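Local coordinates for stage III sporulation protein AH (Bacillus subtilis, PDB 3TUF) that pairs with SpoIIQ to form a channel between mother cell and forespore that allows intercellular signalling during sporulation, at residues K163-H167 with T192-S196; K171-I176 with V189-F193; F85-R89 with D148-N152. All coordinates share one frame; numbering follows the deposited sequence.

Contact 1 of 3, residues K163-H167 with T192-S196; sequences KSDKH and TFEPS
S164 and E194 join the ends of two parallel strands, 157-163 and 188-194, in the small mixed sheet of this SpoIIIAH domain. K163 bridges E194 in parallel register. Just beyond it, S164 N donates to E194 O at 2.7 Å, and the bond is nearly straight, with an N-H...O angle of 172°. E194 has a further backbone bond to V162, so its strand edge is held at two places. Past the bridge the strand gives way to the loop leading to helix 169-177. The OG of S164 is turned anti to its own N (chi1 -170°), which carries it to K166 O at 2.6 Å, in the carbonyl plane. That bond satisfies both groups within the loop. D165 holds S196, the last residue modelled, with both carboxylate oxygens. Its OD1 accepts from S196 N at 3.3 Å and its OD2 accepts from S196 OG at 3.0 Å. Both donors sit above the carboxylate plane, more than 50° out of it. The aliphatic part of K163 lies against S196, and its NZ reaches a long, weak ion pair with E147. On the inner side F193 is buried. The CB of S164 meets the edge of its ring, near the ring plane. The CB of H167 lies over one face, a CH-pi contact 3.8 Å from the centroid, offset toward CG; the imidazole turns away.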
ATOM      1  N   LYS B 163     -11.412   5.628  13.138  1.00 56.75           N
ATOM      2  CA  LYS B 163     -11.484   6.726  14.103  1.00 63.26           C
ATOM      3  C   LYS B 163     -12.919   7.195  14.165  1.00 65.98           C
ATOM      4  O   LYS B 163     -13.488   7.490  13.119  1.00 67.89           O
ATOM      5  CB  LYS B 163     -10.605   7.883  13.643  1.00 63.64           C
ATOM      6  CG  LYS B 163      -9.198   7.908  14.276  1.00 74.77           C
ATOM      7  CD  LYS B 163      -9.212   8.409  15.725  1.00 89.52           C
ATOM      8  CE  LYS B 163      -7.814   8.847  16.199  1.00 95.06           C
ATOM      9  NZ  LYS B 163      -7.519  10.229  15.729  1.00 93.44           N
ATOM     10  N   SER B 164     -13.513   7.247  15.358  1.00 68.92           N
ATOM     11  CA  SER B 164     -14.911   7.702  15.528  1.00 79.39           C
ATOM     12  C   SER B 164     -15.375   7.709  16.990  1.00 87.71           C
ATOM     13  O   SER B 164     -15.040   6.798  17.771  1.00 91.66           O
ATOM     14  CB  SER B 164     -15.894   6.855  14.681  1.00 75.65           C
ATOM     15  OG  SER B 164     -17.202   7.410  14.662  1.00 71.98           O
ATOM     16  N   ASP B 165     -16.169   8.723  17.343  1.00 79.49           N
ATOM     17  CA  ASP B 165     -16.714   8.854  18.694  1.00 93.47           C
ATOM     18  C   ASP B 165     -18.019   8.122  18.848  1.00 91.86           C
ATOM     19  O   ASP B 165     -18.220   7.388  19.812  1.00100.12           O
ATOM     20  CB  ASP B 165     -16.873  10.317  19.052  1.00 96.82           C
ATOM     21  CG  ASP B 165     -15.543  10.965  19.329  1.00101.49           C
ATOM     22  OD1 ASP B 165     -14.769  10.417  20.165  1.00103.07           O
ATOM     23  OD2 ASP B 165     -15.259  12.001  18.688  1.00109.87           O
ATOM     24  N   LYS B 166     -18.899   8.317  17.876  1.00 96.62           N
ATOM     25  CA  LYS B 166     -20.115   7.542  17.782  1.00 87.79           C
ATOM     26  C   LYS B 166     -19.864   6.259  16.967  1.00 80.20           C
ATOM     27  O   LYS B 166     -19.177   6.264  15.960  1.00 81.90           O
ATOM     28  CB  LYS B 166     -21.216   8.429  17.200  1.00 96.20           C
ATOM     29  CG  LYS B 166     -21.499   9.642  18.109  1.00101.68           C
ATOM     30  CD  LYS B 166     -21.488  10.959  17.337  1.00108.86           C
ATOM     31  CE  LYS B 166     -22.718  11.114  16.446  1.00112.28           C
ATOM     32  NZ  LYS B 166     -23.944  11.277  17.269  1.00119.34           N
ATOM     33  N   HIS B 167     -20.374   5.145  17.467  1.00 70.98           N
ATOM     34  CA  HIS B 167     -20.406   3.887  16.727  1.00 72.38           C
ATOM     35  C   HIS B 167     -21.829   3.329  16.806  1.00 61.49           C
ATOM     36  O   HIS B 167     -22.552   3.603  17.769  1.00 63.22           O
ATOM     37  CB  HIS B 167     -19.393   2.888  17.301  1.00 76.11           C
ATOM     38  CG  HIS B 167     -19.645   2.497  18.736  1.00 84.16           C
ATOM     39  ND1 HIS B 167     -19.670   3.410  19.774  1.00 83.18           N
ATOM     40  CD2 HIS B 167     -19.854   1.283  19.303  1.00 80.12           C
ATOM     41  CE1 HIS B 167     -19.912   2.779  20.910  1.00 84.88           C
ATOM     42  NE2 HIS B 167     -20.027   1.488  20.652  1.00 79.38           N
ATOM     43  N   THR B 192     -13.724  -2.041  14.414  1.00 39.92           N
ATOM     44  CA  THR B 192     -13.632  -1.397  15.721  1.00 42.03           C
ATOM     45  C   THR B 192     -13.648   0.097  15.545  1.00 43.81           C
ATOM     46  O   THR B 192     -12.985   0.600  14.656  1.00 45.88           O
ATOM     47  CB  THR B 192     -12.295  -1.752  16.331  1.00 42.13           C
ATOM     48  OG1 THR B 192     -12.132  -3.176  16.251  1.00 39.38           O
ATOM     49  CG2 THR B 192     -12.192  -1.273  17.776  1.00 43.01           C
ATOM     50  N   PHE B 193     -14.387   0.797  16.404  1.00 50.75           N
ATOM     51  CA  PHE B 193     -14.465   2.268  16.390  1.00 52.70           C
ATOM     52  C   PHE B 193     -13.712   2.852  17.581  1.00 56.64           C
ATOM     53  O   PHE B 193     -14.146   2.710  18.721  1.00 58.66           O
ATOM     54  CB  PHE B 193     -15.919   2.739  16.454  1.00 54.47           C
ATOM     55  CG  PHE B 193     -16.767   2.263  15.296  1.00 60.10           C
ATOM     56  CD1 PHE B 193     -17.069   0.903  15.129  1.00 64.45           C
ATOM     57  CD2 PHE B 193     -17.254   3.150  14.383  1.00 60.23           C
ATOM     58  CE1 PHE B 193     -17.835   0.444  14.030  1.00 58.56           C
ATOM     59  CE2 PHE B 193     -18.015   2.700  13.307  1.00 60.31           C
ATOM     60  CZ  PHE B 193     -18.309   1.345  13.138  1.00 58.68           C
ATOM     61  N   GLU B 194     -12.590   3.515  17.298  1.00 59.85           N
ATOM     62  CA  GLU B 194     -11.724   4.173  18.302  1.00 63.56           C
ATOM     63  C   GLU B 194     -12.118   5.628  18.576  1.00 76.01           C
ATOM     64  O   GLU B 194     -12.317   6.391  17.620  1.00 68.29           O
ATOM     65  CB  GLU B 194     -10.297   4.218  17.776  1.00 69.38           C
ATOM     66  CG  GLU B 194      -9.652   2.882  17.615  1.00 69.76           C
ATOM     67  CD  GLU B 194      -9.026   2.406  18.895  1.00 86.02           C
ATOM     68  OE1 GLU B 194      -9.483   2.851  19.975  1.00 88.88           O
ATOM     69  OE2 GLU B 194      -8.068   1.604  18.817  1.00 97.76           O
ATOM     70  N   PRO B 195     -12.165   6.034  19.866  1.00 73.23           N
ATOM     71  CA  PRO B 195     -12.335   7.455  20.265  1.00 76.91           C
ATOM     72  C   PRO B 195     -11.387   8.402  19.491  1.00 85.80           C
ATOM     73  O   PRO B 195     -10.151   8.201  19.518  1.00 98.09           O
ATOM     74  CB  PRO B 195     -11.948   7.447  21.750  1.00 81.93           C
ATOM     75  CG  PRO B 195     -11.156   6.103  21.971  1.00 83.77           C
ATOM     76  CD  PRO B 195     -11.867   5.164  21.027  1.00 83.21           C
ATOM     77  N   SER B 196     -11.939   9.414  18.807  1.00 82.34           N
ATOM     78  CA  SER B 196     -11.115  10.310  17.938  1.00 70.63           C
ATOM     79  C   SER B 196     -10.485  11.520  18.669  1.00 74.25           C
ATOM     80  O   SER B 196      -9.983  11.375  19.806  1.00 76.62           O
ATOM     81  CB  SER B 196     -11.882  10.750  16.654  1.00 59.00           C
ATOM     82  OG  SER B 196     -12.834  11.788  16.937  1.00 76.43           O
TER

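Contact 2 of 3, residues K171-I176 with V189-F193; sequences KATAII and VAVTF
I176 packs between V189 and V191 at the close end of this buried contact, made by carbon atoms without hydrogen bonds. Its CG1 lies 3.8 Å from V189 CG1 and 3.8 Å from V191 CG2, so one methylene touches two valines of the strand. I176 and V189 run past each other in opposite directions, while I176 and V191 meet at a slant. CG2 of V191 stands opposite its carbonyl carbon, beside the backbone N, and there it meets I175 CG2 as well, at 4.1 Å. The other branch, CG1, faces I175 CD1. This is helix-on-sheet packing in a mixed alpha-beta domain, consistent with the ring-building motif of its family: the axes of 171-176 and 189-193 run 132° apart in direction and come within 9.2 Å, with helix 169-177 on one face of the sheet. A smaller alanine in place of V191 would probably leave I175 and I176 without their shared partner and open a gap under the helix. Toward the helix start, F193 CZ meets A172 CA at 3.7 Å, edge-on and near the ring plane. The looser side is at K171. Its CB stays 4.0 Å from F193 CE2, and the rest of its chain leads away from the strand to a partly exposed end. SpoIIQ borders the contact too: Y78 of that chain packs on A172, and its L80 touches I176 and V189.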
ATOM      1  N   LYS B 171     -23.677   2.149  11.417  1.00 44.89           N
ATOM      2  CA  LYS B 171     -22.367   2.595  10.939  1.00 41.46           C
ATOM      3  C   LYS B 171     -21.454   1.455  10.545  1.00 42.70           C
ATOM      4  O   LYS B 171     -20.704   1.557   9.563  1.00 51.81           O
ATOM      5  CB  LYS B 171     -21.694   3.464  11.974  1.00 48.07           C
ATOM      6  CG  LYS B 171     -22.454   4.765  12.165  1.00 51.19           C
ATOM      7  CD  LYS B 171     -21.530   5.915  12.608  1.00 69.02           C
ATOM      8  CE  LYS B 171     -22.337   7.187  12.924  1.00 70.17           C
ATOM      9  NZ  LYS B 171     -21.639   8.490  12.602  1.00 70.57           N
ATOM     10  N   ALA B 172     -21.559   0.353  11.272  1.00 49.11           N
ATOM     11  CA  ALA B 172     -20.635  -0.764  11.098  1.00 39.68           C
ATOM     12  C   ALA B 172     -20.986  -1.536   9.879  1.00 40.56           C
ATOM     13  O   ALA B 172     -20.137  -2.077   9.159  1.00 40.52           O
ATOM     14  CB  ALA B 172     -20.739  -1.634  12.215  1.00 33.77           C
ATOM     15  N   THR B 173     -22.286  -1.613   9.670  1.00 32.95           N
ATOM     16  CA  THR B 173     -22.780  -2.389   8.553  1.00 42.50           C
ATOM     17  C   THR B 173     -22.487  -1.612   7.219  1.00 40.14           C
ATOM     18  O   THR B 173     -22.129  -2.203   6.146  1.00 35.91           O
ATOM     19  CB  THR B 173     -24.215  -2.761   8.844  1.00 43.68           C
ATOM     20  OG1 THR B 173     -24.559  -3.928   8.087  1.00 60.70           O
ATOM     21  CG2 THR B 173     -25.145  -1.598   8.547  1.00 38.44           C
ATOM     22  N   ALA B 174     -22.568  -0.293   7.275  1.00 33.44           N
ATOM     23  CA  ALA B 174     -22.182   0.487   6.085  1.00 39.40           C
ATOM     24  C   ALA B 174     -20.669   0.298   5.779  1.00 41.89           C
ATOM     25  O   ALA B 174     -20.274   0.206   4.610  1.00 41.28           O
ATOM     26  CB  ALA B 174     -22.553   1.949   6.249  1.00 28.29           C
ATOM     27  N   ILE B 175     -19.837   0.179   6.808  1.00 36.01           N
ATOM     28  CA  ILE B 175     -18.442  -0.164   6.546  1.00 30.04           C
ATOM     29  C   ILE B 175     -18.273  -1.572   5.994  1.00 32.57           C
ATOM     30  O   ILE B 175     -17.599  -1.785   5.002  1.00 38.08           O
ATOM     31  CB  ILE B 175     -17.631   0.040   7.767  1.00 34.27           C
ATOM     32  CG1 ILE B 175     -17.552   1.562   8.018  1.00 40.21           C
ATOM     33  CG2 ILE B 175     -16.211  -0.700   7.653  1.00 30.91           C
ATOM     34  CD1 ILE B 175     -16.749   1.908   9.274  1.00 34.73           C
ATOM     35  N   ILE B 176     -18.919  -2.550   6.607  1.00 37.92           N
ATOM     36  CA  ILE B 176     -18.801  -3.935   6.130  1.00 37.80           C
ATOM     37  C   ILE B 176     -19.325  -4.053   4.712  1.00 37.67           C
ATOM     38  O   ILE B 176     -18.881  -4.898   3.930  1.00 35.12           O
ATOM     39  CB  ILE B 176     -19.498  -4.949   7.074  1.00 35.48           C
ATOM     40  CG1 ILE B 176     -18.738  -5.049   8.373  1.00 39.79           C
ATOM     41  CG2 ILE B 176     -19.573  -6.347   6.421  1.00 28.45           C
ATOM     42  CD1 ILE B 176     -19.603  -5.752   9.479  1.00 35.36           C
ATOM     43  N   VAL B 189     -14.987 -10.592   9.494  1.00 34.37           N
ATOM     44  CA  VAL B 189     -14.680  -9.213   9.290  1.00 35.34           C
ATOM     45  C   VAL B 189     -15.002  -8.523  10.607  1.00 35.54           C
ATOM     46  O   VAL B 189     -16.096  -8.652  11.127  1.00 40.77           O
ATOM     47  CB  VAL B 189     -15.619  -8.632   8.195  1.00 32.00           C
ATOM     48  CG1 VAL B 189     -15.518  -7.127   8.150  1.00 34.55           C
ATOM     49  CG2 VAL B 189     -15.342  -9.209   6.792  1.00 30.75           C
ATOM     50  N   ALA B 190     -14.066  -7.767  11.161  1.00 42.79           N
ATOM     51  CA  ALA B 190     -14.363  -7.084  12.401  1.00 40.80           C
ATOM     52  C   ALA B 190     -14.111  -5.599  12.230  1.00 37.41           C
ATOM     53  O   ALA B 190     -13.220  -5.202  11.458  1.00 41.42           O
ATOM     54  CB  ALA B 190     -13.506  -7.685  13.527  1.00 30.48           C
ATOM     55  N   VAL B 191     -14.894  -4.764  12.894  1.00 31.47           N
ATOM     56  CA  VAL B 191     -14.771  -3.339  12.700  1.00 29.98           C
ATOM     57  C   VAL B 191     -14.806  -2.729  14.044  1.00 33.15           C
ATOM     58  O   VAL B 191     -15.823  -2.865  14.751  1.00 40.42           O
ATOM     59  CB  VAL B 191     -15.984  -2.805  11.991  1.00 31.57           C
ATOM     60  CG1 VAL B 191     -15.900  -1.271  11.797  1.00 28.10           C
ATOM     61  CG2 VAL B 191     -16.089  -3.511  10.683  1.00 36.64           C
ATOM     62  N   THR B 192     -13.724  -2.041  14.414  1.00 39.92           N
ATOM     63  CA  THR B 192     -13.632  -1.397  15.721  1.00 42.03           C
ATOM     64  C   THR B 192     -13.648   0.097  15.545  1.00 43.81           C
ATOM     65  O   THR B 192     -12.985   0.600  14.656  1.00 45.88           O
ATOM     66  CB  THR B 192     -12.295  -1.752  16.331  1.00 42.13           C
ATOM     67  OG1 THR B 192     -12.132  -3.176  16.251  1.00 39.38           O
ATOM     68  CG2 THR B 192     -12.192  -1.273  17.776  1.00 43.01           C
ATOM     69  N   PHE B 193     -14.387   0.797  16.404  1.00 50.75           N
ATOM     70  CA  PHE B 193     -14.465   2.268  16.390  1.00 52.70           C
ATOM     71  C   PHE B 193     -13.712   2.852  17.581  1.00 56.64           C
ATOM     72  O   PHE B 193     -14.146   2.710  18.721  1.00 58.66           O
ATOM     73  CB  PHE B 193     -15.919   2.739  16.454  1.00 54.47           C
ATOM     74  CG  PHE B 193     -16.767   2.263  15.296  1.00 60.10           C
ATOM     75  CD1 PHE B 193     -17.069   0.903  15.129  1.00 64.45           C
ATOM     76  CD2 PHE B 193     -17.254   3.150  14.383  1.00 60.23           C
ATOM     77  CE1 PHE B 193     -17.835   0.444  14.030  1.00 58.56           C
ATOM     78  CE2 PHE B 193     -18.015   2.700  13.307  1.00 60.31           C
ATOM     79  CZ  PHE B 193     -18.309   1.345  13.138  1.00 58.68           C
TER

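Contact 3 of 3, residues F85-R89 with D148-N152; sequences FTTYR and DALVN
L150 points from strand 149-152 into the side chains of F85, Y88 and R89, joining the first turns of helix 84-107 to an outer strand of the domain's three-stranded sheet. The axes of 85-89 and 149-152 run roughly the same way, 28° apart. The leucine fills the middle of this helix-on-sheet contact. Its CD2 sits over the centre of one face of the F85 ring, 4.3 Å above the plane. The same methyl is 3.5 Å from Y88 CD2, where the two side chains meet at a slant. Its CD1 lies over one face of the R89 guanidinium, and R89 slides past L150 in the opposite sense. The F85 ring also presents its edge to the carbonyl carbon C of A149. Polar pairs hold the two ends. Y88 and N152 cross at about a right angle, with ring and amide planes 54° apart, and N152 ND2 donates to Y88 OH at 2.9 Å. The CG of Y88 lies anti to its N, which swings the phenol obliquely across to that amide. At the other end the R89 guanidinium and D148 carboxylate lie 15° from parallel. In their salt bridge R89 NH2 meets D148 OD1 at 3.1 Å on the syn side, lifted out of the carboxylate plane. A149 N reaches the same oxygen at 2.8 Å, from the same face of that plane, so D148 OD1 accepts from two donors.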
ATOM      1  N   PHE B  85      -2.319   4.353  15.495  1.00 56.89           N
ATOM      2  CA  PHE B  85      -2.395   4.212  14.039  1.00 62.55           C
ATOM      3  C   PHE B  85      -1.034   4.257  13.356  1.00 56.48           C
ATOM      4  O   PHE B  85      -0.641   3.294  12.646  1.00 60.39           O
ATOM      5  CB  PHE B  85      -3.286   5.276  13.441  1.00 58.20           C
ATOM      6  CG  PHE B  85      -4.738   4.891  13.370  1.00 68.94           C
ATOM      7  CD1 PHE B  85      -5.473   4.635  14.519  1.00 71.44           C
ATOM      8  CD2 PHE B  85      -5.389   4.823  12.148  1.00 80.82           C
ATOM      9  CE1 PHE B  85      -6.819   4.294  14.458  1.00 71.11           C
ATOM     10  CE2 PHE B  85      -6.771   4.485  12.084  1.00 66.52           C
ATOM     11  CZ  PHE B  85      -7.467   4.211  13.258  1.00 68.54           C
ATOM     12  N   THR B  86      -0.315   5.360  13.555  1.00 55.88           N
ATOM     13  CA  THR B  86       1.020   5.461  12.962  1.00 58.02           C
ATOM     14  C   THR B  86       1.937   4.317  13.475  1.00 48.07           C
ATOM     15  O   THR B  86       2.713   3.742  12.711  1.00 53.36           O
ATOM     16  CB  THR B  86       1.660   6.885  13.138  1.00 63.49           C
ATOM     17  OG1 THR B  86       1.292   7.397  14.405  1.00 70.35           O
ATOM     18  CG2 THR B  86       1.182   7.926  12.035  1.00 58.75           C
ATOM     19  N   THR B  87       1.852   3.938  14.743  1.00 50.93           N
ATOM     20  CA  THR B  87       2.733   2.834  15.148  1.00 57.01           C
ATOM     21  C   THR B  87       2.422   1.544  14.376  1.00 56.01           C
ATOM     22  O   THR B  87       3.300   0.886  13.804  1.00 50.66           O
ATOM     23  CB  THR B  87       2.720   2.588  16.647  1.00 57.32           C
ATOM     24  OG1 THR B  87       2.942   3.838  17.317  1.00 61.92           O
ATOM     25  CG2 THR B  87       3.837   1.625  17.020  1.00 52.62           C
ATOM     26  N   TYR B  88       1.145   1.195  14.354  1.00 45.13           N
ATOM     27  CA  TYR B  88       0.692   0.015  13.644  1.00 55.23           C
ATOM     28  C   TYR B  88       1.104   0.026  12.146  1.00 54.56           C
ATOM     29  O   TYR B  88       1.724  -0.922  11.643  1.00 52.56           O
ATOM     30  CB  TYR B  88      -0.814  -0.112  13.832  1.00 61.90           C
ATOM     31  CG  TYR B  88      -1.388  -1.426  13.365  1.00 66.60           C
ATOM     32  CD1 TYR B  88      -1.435  -2.542  14.211  1.00 64.59           C
ATOM     33  CD2 TYR B  88      -1.894  -1.560  12.075  1.00 61.03           C
ATOM     34  CE1 TYR B  88      -1.968  -3.766  13.776  1.00 70.39           C
ATOM     35  CE2 TYR B  88      -2.427  -2.782  11.627  1.00 66.71           C
ATOM     36  CZ  TYR B  88      -2.462  -3.874  12.479  1.00 71.06           C
ATOM     37  OH  TYR B  88      -3.005  -5.063  12.013  1.00 80.01           O
ATOM     38  N   ARG B  89       0.779   1.100  11.432  1.00 43.91           N
ATOM     39  CA  ARG B  89       1.119   1.154  10.021  1.00 46.94           C
ATOM     40  C   ARG B  89       2.633   0.899   9.848  1.00 42.29           C
ATOM     41  O   ARG B  89       3.085  -0.000   9.069  1.00 38.03           O
ATOM     42  CB  ARG B  89       0.688   2.486   9.435  1.00 50.16           C
ATOM     43  CG  ARG B  89      -0.825   2.632   9.181  1.00 60.91           C
ATOM     44  CD  ARG B  89      -1.072   3.464   7.928  1.00 59.42           C
ATOM     45  NE  ARG B  89      -2.505   3.701   7.697  1.00 56.65           N
ATOM     46  CZ  ARG B  89      -3.232   4.610   8.363  1.00 58.23           C
ATOM     47  NH1 ARG B  89      -2.693   5.413   9.296  1.00 55.68           N
ATOM     48  NH2 ARG B  89      -4.510   4.739   8.080  1.00 46.84           N
ATOM     49  N   ASP B 148     -10.077   8.916   9.658  1.00 52.37           N
ATOM     50  CA  ASP B 148      -8.992   8.008   9.297  1.00 57.48           C
ATOM     51  C   ASP B 148      -9.516   6.584   9.475  1.00 50.37           C
ATOM     52  O   ASP B 148     -10.501   6.380  10.197  1.00 46.54           O
ATOM     53  CB  ASP B 148      -7.763   8.245  10.191  1.00 51.66           C
ATOM     54  CG  ASP B 148      -6.469   7.669   9.587  1.00 57.03           C
ATOM     55  OD1 ASP B 148      -6.514   7.016   8.503  1.00 61.02           O
ATOM     56  OD2 ASP B 148      -5.390   7.879  10.204  1.00 64.62           O
ATOM     57  N   ALA B 149      -8.870   5.618   8.816  1.00 44.92           N
ATOM     58  CA  ALA B 149      -9.220   4.208   8.927  1.00 46.84           C
ATOM     59  C   ALA B 149      -8.012   3.327   8.727  1.00 43.40           C
ATOM     60  O   ALA B 149      -7.082   3.714   8.026  1.00 53.15           O
ATOM     61  CB  ALA B 149     -10.252   3.839   7.895  1.00 53.84           C
ATOM     62  N   LEU B 150      -8.052   2.112   9.284  1.00 42.76           N
ATOM     63  CA  LEU B 150      -6.916   1.200   9.199  1.00 42.62           C
ATOM     64  C   LEU B 150      -7.426  -0.210   8.996  1.00 40.26           C
ATOM     65  O   LEU B 150      -8.373  -0.619   9.698  1.00 42.53           O
ATOM     66  CB  LEU B 150      -6.144   1.313  10.498  1.00 42.07           C
ATOM     67  CG  LEU B 150      -5.084   0.308  10.825  1.00 46.20           C
ATOM     68  CD1 LEU B 150      -3.953   0.446   9.865  1.00 47.51           C
ATOM     69  CD2 LEU B 150      -4.625   0.587  12.314  1.00 41.63           C
ATOM     70  N   VAL B 151      -6.815  -0.944   8.081  1.00 30.36           N
ATOM     71  CA  VAL B 151      -7.407  -2.175   7.574  1.00 33.90           C
ATOM     72  C   VAL B 151      -6.309  -3.179   7.368  1.00 38.79           C
ATOM     73  O   VAL B 151      -5.342  -2.948   6.603  1.00 34.26           O
ATOM     74  CB  VAL B 151      -8.086  -2.007   6.144  1.00 31.52           C
ATOM     75  CG1 VAL B 151      -8.519  -3.404   5.509  1.00 36.83           C
ATOM     76  CG2 VAL B 151      -9.293  -1.044   6.159  1.00 32.89           C
ATOM     77  N   ASN B 152      -6.471  -4.330   7.995  1.00 45.26           N
ATOM     78  CA  ASN B 152      -5.509  -5.397   7.828  1.00 44.81           C
ATOM     79  C   ASN B 152      -6.300  -6.578   7.349  1.00 47.44           C
ATOM     80  O   ASN B 152      -7.198  -7.076   8.057  1.00 59.89           O
ATOM     81  CB  ASN B 152      -4.711  -5.667   9.140  1.00 39.62           C
ATOM     82  CG  ASN B 152      -3.792  -6.912   9.047  1.00 41.77           C
ATOM     83  OD1 ASN B 152      -4.022  -7.868   8.301  1.00 45.60           O
ATOM     84  ND2 ASN B 152      -2.749  -6.901   9.846  1.00 48.60           N
TER

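Overall arrangement
Contacts 1 and 2 share T192 and F193 on strand 188-194 but use them differently. Contact 2 is the buried core contact, made of apolar side chains between helix and sheet. Contact 1 is a surface contact at the strand end, dominated by backbone and serine-aspartate hydrogen bonds. Contact 3 is partly buried and mixes both kinds of chemistry, with a leucine centre between polar ends. It lies on the other outer strand within the chain, 149-152, and brings in helix 84-107. Its D148 O probably receives a hydrogen bond from K163 N of contact 1, linking them through strand 157-163. Contacts 2 and 3 do not touch; their nearest atoms are about 7 Å apart.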